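Local coordinates for hypothetical peroxiredoxin protein (Sinorhizobium meliloti, PDB 3UMA) that probably reduces hydrogen peroxide and organic hydroperoxides to water and alcohols at the expense of glutathione, as a thiol peroxidase of the Prx5 type, at residues F54-G66 with L144-G158. Numbering follows the deposited sequence.
Sequences FKGKRVVLFAVPG and LGIRSKRYSMLVEDG
Arg58 and Glu156 run side by side at one end of an antiparallel strand pair, 58-64 against 151-156, inside the mixed sheet of the thioredoxin-like peroxiredoxin fold. From CB, the Arg58 chain leaves with CG anti to the backbone N (chi1 -163°) and stays extended; CG touches both Glu156 CG and Leu154 CD1, and CD passes close to Glu156 OE2. Arg58 NE then makes a nearly straight salt bridge to Glu156 OE2 (2.7 Å), in the guanidinium plane but from above the carboxylate plane. At the tip, Arg58 NH2 lies 3.6 Å from Leu154 CD2, while NH1 turns to weak bonds with the carbonyls of Arg90 and Gly91. With the side chain cut back to an alanine here, the Glu156 carboxylate would probably lose its charge partner and Leu154 its cover on that side.

Backbone bonds pair Val59 with Val155, Leu61 with Met153 (a selenomethionine) and, with one of its two bonds weak, Ala63 with Tyr151. On the face carrying these residues, the Ala63 methyl sits over the Tyr151 ring in a CH-pi contact, CB 3.5 Å from the centroid. Beyond the strands, the Pro65 ring lays CD over one face of the Arg150 guanidinium, 3.5 Å from NH2, and Arg147 NH1 donates to Pro65 O (2.9 Å). Water 2 bridges Val64 O and Ser148 N. Arg150 also bonds to Pro169 O and touches Cys72, the predicted peroxidatic cysteine. The chemistry thus changes along the pair, from an ion pair through apolar packing to a guanidinium set against Cys72, with Pro65 over its face and Pro169 O at NH2.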
ATOM      1  N   PHE A  54       8.950  -6.534   6.121  1.00 27.44           N
ATOM      2  CA  PHE A  54       7.996  -7.112   7.065  1.00 27.87           C
ATOM      3  C   PHE A  54       8.568  -7.969   8.214  1.00 28.65           C
ATOM      4  O   PHE A  54       7.950  -8.074   9.273  1.00 28.35           O
ATOM      5  CB  PHE A  54       6.945  -7.921   6.296  1.00 27.46           C
ATOM      6  CG  PHE A  54       6.118  -7.094   5.365  1.00 27.24           C
ATOM      7  CD1 PHE A  54       5.121  -6.249   5.862  1.00 27.15           C
ATOM      8  CD2 PHE A  54       6.325  -7.147   3.988  1.00 26.01           C
ATOM      9  CE1 PHE A  54       4.344  -5.481   5.000  1.00 26.27           C
ATOM     10  CE2 PHE A  54       5.542  -6.365   3.116  1.00 25.98           C
ATOM     11  CZ  PHE A  54       4.564  -5.534   3.628  1.00 24.59           C
ATOM     12  N   LYS A  55       9.727  -8.588   8.012  1.00 29.57           N
ATOM     13  CA  LYS A  55      10.166  -9.619   8.952  1.00 30.27           C
ATOM     14  C   LYS A  55      10.594  -9.053  10.286  1.00 29.84           C
ATOM     15  O   LYS A  55      11.364  -8.102  10.351  1.00 29.75           O
ATOM     16  CB  LYS A  55      11.243 -10.528   8.355  1.00 30.62           C
ATOM     17  CG  LYS A  55      10.745 -11.511   7.272  1.00 33.74           C
ATOM     18  CD  LYS A  55       9.346 -12.079   7.523  1.00 37.93           C
ATOM     19  CE  LYS A  55       9.336 -13.608   7.418  1.00 41.00           C
ATOM     20  NZ  LYS A  55       7.968 -14.166   7.142  1.00 43.16           N
ATOM     21  N   GLY A  56      10.050  -9.636  11.350  1.00 29.98           N
ATOM     22  CA  GLY A  56      10.340  -9.203  12.710  1.00 29.91           C
ATOM     23  C   GLY A  56       9.721  -7.853  12.979  1.00 30.05           C
ATOM     24  O   GLY A  56      10.141  -7.157  13.907  1.00 30.42           O
ATOM     25  N   LYS A  57       8.725  -7.471  12.168  1.00 29.01           N
ATOM     26  CA  LYS A  57       8.153  -6.123  12.253  1.00 28.08           C
ATOM     27  C   LYS A  57       6.614  -6.114  12.238  1.00 26.54           C
ATOM     28  O   LYS A  57       5.970  -7.072  11.817  1.00 25.45           O
ATOM     29  CB  LYS A  57       8.719  -5.213  11.147  1.00 28.94           C
ATOM     30  CG  LYS A  57      10.181  -4.794  11.337  1.00 31.33           C
ATOM     31  CD  LYS A  57      10.934  -4.720   9.999  1.00 35.70           C
ATOM     32  CE  LYS A  57      11.308  -3.294   9.592  1.00 38.60           C
ATOM     33  NZ  LYS A  57      10.313  -2.634   8.654  1.00 40.51           N
ATOM     34  N   ARG A  58       6.046  -5.026  12.739  1.00 25.23           N
ATOM     35  CA  ARG A  58       4.610  -4.791  12.677  1.00 25.34           C
ATOM     36  C   ARG A  58       4.453  -3.635  11.704  1.00 24.02           C
ATOM     37  O   ARG A  58       4.886  -2.529  11.999  1.00 23.58           O
ATOM     38  CB  ARG A  58       4.065  -4.412  14.060  1.00 25.34           C
ATOM     39  CG  ARG A  58       2.557  -4.540  14.226  1.00 27.75           C
ATOM     40  CD  ARG A  58       2.189  -4.850  15.703  1.00 28.76           C
ATOM     41  NE  ARG A  58       0.740  -4.915  15.927  1.00 30.95           N
ATOM     42  CZ  ARG A  58       0.026  -3.975  16.545  1.00 30.59           C
ATOM     43  NH1 ARG A  58       0.611  -2.884  17.010  1.00 31.15           N
ATOM     44  NH2 ARG A  58      -1.283  -4.128  16.710  1.00 32.84           N
ATOM     45  N   VAL A  59       3.858  -3.908  10.548  1.00 22.76           N
ATOM     46  CA  VAL A  59       3.819  -2.932   9.449  1.00 22.39           C
ATOM     47  C   VAL A  59       2.375  -2.622   8.989  1.00 21.23           C
ATOM     48  O   VAL A  59       1.548  -3.515   8.868  1.00 21.02           O
ATOM     49  CB  VAL A  59       4.687  -3.418   8.250  1.00 22.21           C
ATOM     50  CG1 VAL A  59       4.640  -2.442   7.078  1.00 22.22           C
ATOM     51  CG2 VAL A  59       6.145  -3.636   8.691  1.00 22.65           C
ATOM     52  N   VAL A  60       2.086  -1.349   8.766  1.00 20.46           N
ATOM     53  CA  VAL A  60       0.829  -0.949   8.145  1.00 20.73           C
ATOM     54  C   VAL A  60       1.089  -0.771   6.652  1.00 20.38           C
ATOM     55  O   VAL A  60       1.904   0.061   6.273  1.00 20.60           O
ATOM     56  CB  VAL A  60       0.284   0.356   8.745  1.00 20.68           C
ATOM     57  CG1 VAL A  60      -0.815   0.961   7.839  1.00 21.04           C
ATOM     58  CG2 VAL A  60      -0.269   0.086  10.129  1.00 21.30           C
ATOM     59  N   LEU A  61       0.452  -1.607   5.830  1.00 19.76           N
ATOM     60  CA  LEU A  61       0.549  -1.483   4.383  1.00 19.69           C
ATOM     61  C   LEU A  61      -0.783  -1.020   3.824  1.00 19.34           C
ATOM     62  O   LEU A  61      -1.810  -1.648   4.083  1.00 19.52           O
ATOM     63  CB  LEU A  61       0.910  -2.828   3.726  1.00 19.56           C
ATOM     64  CG  LEU A  61       0.973  -2.857   2.184  1.00 19.34           C
ATOM     65  CD1 LEU A  61       2.106  -1.979   1.635  1.00 19.67           C
ATOM     66  CD2 LEU A  61       1.109  -4.265   1.652  1.00 20.35           C
ATOM     67  N   PHE A  62      -0.780   0.061   3.051  1.00 18.46           N
ATOM     68  CA  PHE A  62      -1.978   0.353   2.266  1.00 17.77           C
ATOM     69  C   PHE A  62      -1.692   0.437   0.773  1.00 17.70           C
ATOM     70  O   PHE A  62      -0.639   0.915   0.370  1.00 17.70           O
ATOM     71  CB  PHE A  62      -2.763   1.571   2.793  1.00 16.31           C
ATOM     72  CG  PHE A  62      -2.023   2.878   2.711  1.00 17.21           C
ATOM     73  CD1 PHE A  62      -0.979   3.175   3.589  1.00 13.87           C
ATOM     74  CD2 PHE A  62      -2.415   3.848   1.797  1.00 15.86           C
ATOM     75  CE1 PHE A  62      -0.319   4.389   3.524  1.00 16.09           C
ATOM     76  CE2 PHE A  62      -1.766   5.088   1.734  1.00 15.11           C
ATOM     77  CZ  PHE A  62      -0.718   5.362   2.591  1.00 15.44           C
ATOM     78  N   ALA A  63      -2.640  -0.046  -0.030  1.00 16.60           N
ATOM     79  CA  ALA A  63      -2.512  -0.010  -1.482  1.00 15.90           C
ATOM     80  C   ALA A  63      -3.488   0.984  -2.107  1.00 15.66           C
ATOM     81  O   ALA A  63      -4.626   1.121  -1.655  1.00 15.23           O
ATOM     82  CB  ALA A  63      -2.717  -1.368  -2.068  1.00 14.54           C
ATOM     83  N   VAL A  64      -3.038   1.650  -3.168  1.00 15.30           N
ATOM     84  CA  VAL A  64      -3.873   2.627  -3.884  1.00 15.32           C
ATOM     85  C   VAL A  64      -3.948   2.255  -5.379  1.00 15.20           C
ATOM     86  O   VAL A  64      -2.981   1.713  -5.937  1.00 14.95           O
ATOM     87  CB  VAL A  64      -3.335   4.085  -3.706  1.00 15.52           C
ATOM     88  CG1 VAL A  64      -3.310   4.510  -2.227  1.00 14.51           C
ATOM     89  CG2 VAL A  64      -1.918   4.234  -4.295  1.00 16.12           C
ATOM     90  N   PRO A  65      -5.099   2.528  -6.033  1.00 14.43           N
ATOM     91  CA  PRO A  65      -5.168   2.362  -7.485  1.00 14.18           C
ATOM     92  C   PRO A  65      -4.146   3.204  -8.250  1.00 13.91           C
ATOM     93  O   PRO A  65      -3.646   2.755  -9.260  1.00 14.09           O
ATOM     94  CB  PRO A  65      -6.600   2.813  -7.818  1.00 14.46           C
ATOM     95  CG  PRO A  65      -7.374   2.324  -6.614  1.00 15.04           C
ATOM     96  CD  PRO A  65      -6.443   2.646  -5.439  1.00 13.81           C
ATOM     97  N   GLY A  66      -3.795   4.391  -7.775  1.00 14.17           N
ATOM     98  CA  GLY A  66      -2.904   5.193  -8.583  1.00 15.33           C
ATOM     99  C   GLY A  66      -2.369   6.419  -7.920  1.00 16.21           C
ATOM    100  O   GLY A  66      -3.125   7.205  -7.358  1.00 17.46           O
ATOM    101  N   LEU A 144      -6.793   4.094 -16.094  1.00 18.97           N
ATOM    102  CA  LEU A 144      -5.781   3.504 -15.228  1.00 18.55           C
ATOM    103  C   LEU A 144      -5.341   2.092 -15.647  1.00 18.02           C
ATOM    104  O   LEU A 144      -4.258   1.648 -15.252  1.00 18.13           O
ATOM    105  CB  LEU A 144      -6.205   3.555 -13.743  1.00 18.12           C
ATOM    106  CG  LEU A 144      -6.594   4.935 -13.137  1.00 18.97           C
ATOM    107  CD1 LEU A 144      -6.959   4.815 -11.648  1.00 16.95           C
ATOM    108  CD2 LEU A 144      -5.518   6.002 -13.308  1.00 17.45           C
ATOM    109  N   GLY A 145      -6.161   1.393 -16.434  1.00 16.94           N
ATOM    110  CA  GLY A 145      -5.892  -0.013 -16.766  1.00 16.62           C
ATOM    111  C   GLY A 145      -5.907  -0.902 -15.520  1.00 16.67           C
ATOM    112  O   GLY A 145      -6.693  -0.633 -14.575  1.00 16.23           O
ATOM    113  N   ILE A 146      -5.053  -1.937 -15.515  1.00 15.40           N
ATOM    114  CA  ILE A 146      -4.954  -2.884 -14.403  1.00 15.77           C
ATOM    115  C   ILE A 146      -4.159  -2.281 -13.259  1.00 14.60           C
ATOM    116  O   ILE A 146      -3.009  -1.848 -13.443  1.00 14.96           O
ATOM    117  CB  ILE A 146      -4.277  -4.245 -14.755  1.00 16.32           C
ATOM    118  CG1 ILE A 146      -4.862  -4.933 -16.009  1.00 18.74           C
ATOM    119  CG2 ILE A 146      -4.356  -5.191 -13.546  1.00 16.35           C
ATOM    120  CD1 ILE A 146      -6.398  -5.025 -16.068  1.00 20.07           C
ATOM    121  N   ARG A 147      -4.778  -2.246 -12.086  1.00 13.97           N
ATOM    122  CA  ARG A 147      -4.185  -1.619 -10.899  1.00 13.81           C
ATOM    123  C   ARG A 147      -4.497  -2.454  -9.663  1.00 13.78           C
ATOM    124  O   ARG A 147      -5.085  -3.514  -9.777  1.00 13.83           O
ATOM    125  CB  ARG A 147      -4.725  -0.198 -10.712  1.00 13.51           C
ATOM    126  CG  ARG A 147      -4.423   0.774 -11.864  1.00 13.81           C
ATOM    127  CD  ARG A 147      -2.916   1.041 -12.020  1.00 14.80           C
ATOM    128  NE  ARG A 147      -2.661   1.973 -13.106  1.00 12.45           N
ATOM    129  CZ  ARG A 147      -2.424   3.261 -12.933  1.00 11.21           C
ATOM    130  NH1 ARG A 147      -2.413   3.774 -11.717  1.00  8.80           N
ATOM    131  NH2 ARG A 147      -2.196   4.037 -13.983  1.00 13.41           N
ATOM    132  N   SER A 148      -4.117  -1.964  -8.489  1.00 13.66           N
ATOM    133  CA  SER A 148      -4.499  -2.621  -7.257  1.00 14.57           C
ATOM    134  C   SER A 148      -5.846  -2.073  -6.773  1.00 14.68           C
ATOM    135  O   SER A 148      -6.087  -0.865  -6.854  1.00 13.60           O
ATOM    136  CB  SER A 148      -3.456  -2.343  -6.165  1.00 14.55           C
ATOM    137  OG  SER A 148      -3.777  -3.035  -4.970  1.00 15.34           O
ATOM    138  N   LYS A 149      -6.703  -2.964  -6.275  1.00 14.34           N
ATOM    139  CA  LYS A 149      -7.777  -2.561  -5.349  1.00 15.37           C
ATOM    140  C   LYS A 149      -7.234  -1.686  -4.219  1.00 15.41           C
ATOM    141  O   LYS A 149      -6.059  -1.829  -3.810  1.00 14.96           O
ATOM    142  CB  LYS A 149      -8.424  -3.799  -4.727  1.00 15.87           C
ATOM    143  CG  LYS A 149      -9.294  -4.539  -5.692  1.00 17.38           C
ATOM    144  CD  LYS A 149     -10.012  -5.691  -5.041  1.00 21.66           C
ATOM    145  CE  LYS A 149     -11.107  -6.153  -5.975  1.00 25.35           C
ATOM    146  NZ  LYS A 149     -11.602  -7.492  -5.589  1.00 30.36           N
ATOM    147  N   ARG A 150      -8.068  -0.775  -3.714  1.00 14.46           N
ATOM    148  CA  ARG A 150      -7.723  -0.050  -2.484  1.00 14.72           C
ATOM    149  C   ARG A 150      -7.908  -0.974  -1.262  1.00 14.83           C
ATOM    150  O   ARG A 150      -8.950  -1.608  -1.108  1.00 15.33           O
ATOM    151  CB  ARG A 150      -8.545   1.233  -2.348  1.00 14.15           C
ATOM    152  CG  ARG A 150      -8.151   2.116  -1.162  1.00 14.58           C
ATOM    153  CD  ARG A 150      -8.946   3.458  -1.091  1.00 13.11           C
ATOM    154  NE  ARG A 150      -9.178   4.043  -2.415  1.00 10.93           N
ATOM    155  CZ  ARG A 150      -8.283   4.727  -3.129  1.00 12.31           C
ATOM    156  NH1 ARG A 150      -7.049   4.952  -2.692  1.00 11.14           N
ATOM    157  NH2 ARG A 150      -8.619   5.159  -4.328  1.00 14.62           N
ATOM    158  N   TYR A 151      -6.888  -1.060  -0.410  1.00 14.88           N
ATOM    159  CA  TYR A 151      -6.955  -1.873   0.807  1.00 15.16           C
ATOM    160  C   TYR A 151      -5.955  -1.334   1.813  1.00 15.75           C
ATOM    161  O   TYR A 151      -5.075  -0.540   1.460  1.00 16.29           O
ATOM    162  CB  TYR A 151      -6.738  -3.391   0.545  1.00 14.48           C
ATOM    163  CG  TYR A 151      -5.352  -3.774   0.017  1.00 15.96           C
ATOM    164  CD1 TYR A 151      -4.222  -3.760   0.857  1.00 15.51           C
ATOM    165  CD2 TYR A 151      -5.171  -4.142  -1.325  1.00 15.44           C
ATOM    166  CE1 TYR A 151      -2.948  -4.103   0.383  1.00 16.24           C
ATOM    167  CE2 TYR A 151      -3.898  -4.496  -1.815  1.00 15.09           C
ATOM    168  CZ  TYR A 151      -2.791  -4.477  -0.951  1.00 17.37           C
ATOM    169  OH  TYR A 151      -1.528  -4.794  -1.428  1.00 16.74           O
ATOM    170  N   SER A 152      -6.118  -1.730   3.070  1.00 16.15           N
ATOM    171  CA  SER A 152      -5.071  -1.545   4.062  1.00 17.06           C
ATOM    172  C   SER A 152      -4.939  -2.864   4.820  1.00 17.56           C
ATOM    173  O   SER A 152      -5.881  -3.667   4.880  1.00 17.62           O
ATOM    174  CB  SER A 152      -5.381  -0.402   5.033  1.00 16.68           C
ATOM    175  OG  SER A 152      -6.442  -0.794   5.876  1.00 16.12           O
HETATM  176  N   MSE A 153      -3.764  -3.109   5.371  1.00 17.87           N
HETATM  177  CA  MSE A 153      -3.583  -4.322   6.138  1.00 19.65           C
HETATM  178  C   MSE A 153      -2.573  -4.080   7.235  1.00 19.98           C
HETATM  179  O   MSE A 153      -1.674  -3.263   7.084  1.00 19.83           O
HETATM  180  CB  MSE A 153      -3.199  -5.522   5.253  1.00 19.74           C
HETATM  181  CG  MSE A 153      -1.998  -5.305   4.380  1.00 23.71           C
HETATM  182 SE   MSE A 153      -1.460  -6.927   3.426  1.00 36.40          SE
HETATM  183  CE  MSE A 153      -2.883  -7.203   2.123  1.00 27.05           C
ATOM    184  N   LEU A 154      -2.783  -4.747   8.364  1.00 21.14           N
ATOM    185  CA  LEU A 154      -1.776  -4.816   9.423  1.00 22.07           C
ATOM    186  C   LEU A 154      -1.031  -6.143   9.278  1.00 22.42           C
ATOM    187  O   LEU A 154      -1.637  -7.219   9.237  1.00 22.38           O
ATOM    188  CB  LEU A 154      -2.420  -4.674  10.812  1.00 22.24           C
ATOM    189  CG  LEU A 154      -1.511  -4.748  12.052  1.00 23.20           C
ATOM    190  CD1 LEU A 154      -0.470  -3.633  12.035  1.00 22.10           C
ATOM    191  CD2 LEU A 154      -2.357  -4.689  13.331  1.00 24.12           C
ATOM    192  N   VAL A 155       0.290  -6.046   9.160  1.00 23.31           N
ATOM    193  CA  VAL A 155       1.120  -7.207   8.874  1.00 23.87           C
ATOM    194  C   VAL A 155       2.126  -7.411  10.025  1.00 24.24           C
ATOM    195  O   VAL A 155       2.866  -6.495  10.380  1.00 23.30           O
ATOM    196  CB  VAL A 155       1.852  -7.047   7.514  1.00 24.07           C
ATOM    197  CG1 VAL A 155       2.569  -8.336   7.123  1.00 23.61           C
ATOM    198  CG2 VAL A 155       0.848  -6.657   6.388  1.00 23.75           C
ATOM    199  N   GLU A 156       2.125  -8.607  10.609  1.00 24.89           N
ATOM    200  CA  GLU A 156       3.005  -8.892  11.765  1.00 26.14           C
ATOM    201  C   GLU A 156       3.982  -9.987  11.408  1.00 25.33           C
ATOM    202  O   GLU A 156       3.574 -11.085  11.040  1.00 24.67           O
ATOM    203  CB  GLU A 156       2.180  -9.232  13.020  1.00 26.61           C
ATOM    204  CG  GLU A 156       1.474  -7.981  13.585  1.00 30.63           C
ATOM    205  CD  GLU A 156       0.508  -8.234  14.775  1.00 35.36           C
ATOM    206  OE1 GLU A 156       0.467  -9.346  15.347  1.00 37.15           O
ATOM    207  OE2 GLU A 156      -0.219  -7.286  15.132  1.00 36.14           O
ATOM    208  N   ASP A 157       5.274  -9.664  11.466  1.00 25.88           N
ATOM    209  CA  ASP A 157       6.319 -10.564  10.959  1.00 26.48           C
ATOM    210  C   ASP A 157       5.849 -11.269   9.683  1.00 26.48           C
ATOM    211  O   ASP A 157       5.864 -12.502   9.599  1.00 26.64           O
ATOM    212  CB  ASP A 157       6.736 -11.599  12.026  1.00 27.18           C
ATOM    213  CG  ASP A 157       7.949 -12.443  11.594  1.00 28.53           C
ATOM    214  OD1 ASP A 157       9.005 -11.873  11.221  1.00 30.16           O
ATOM    215  OD2 ASP A 157       7.833 -13.680  11.611  1.00 30.48           O
ATOM    216  N   GLY A 158       5.378 -10.479   8.710  1.00 26.20           N
ATOM    217  CA  GLY A 158       4.989 -11.009   7.413  1.00 25.04           C
ATOM    218  C   GLY A 158       3.630 -11.671   7.337  1.00 24.56           C
ATOM    219  O   GLY A 158       3.252 -12.163   6.274  1.00 24.68           O
TER
HETATM  220  O   HOH W   1       5.252  -7.767   9.035  1.00 22.32           O
HETATM  221  O   HOH W   2      -2.351   0.424  -8.061  1.00  7.91           O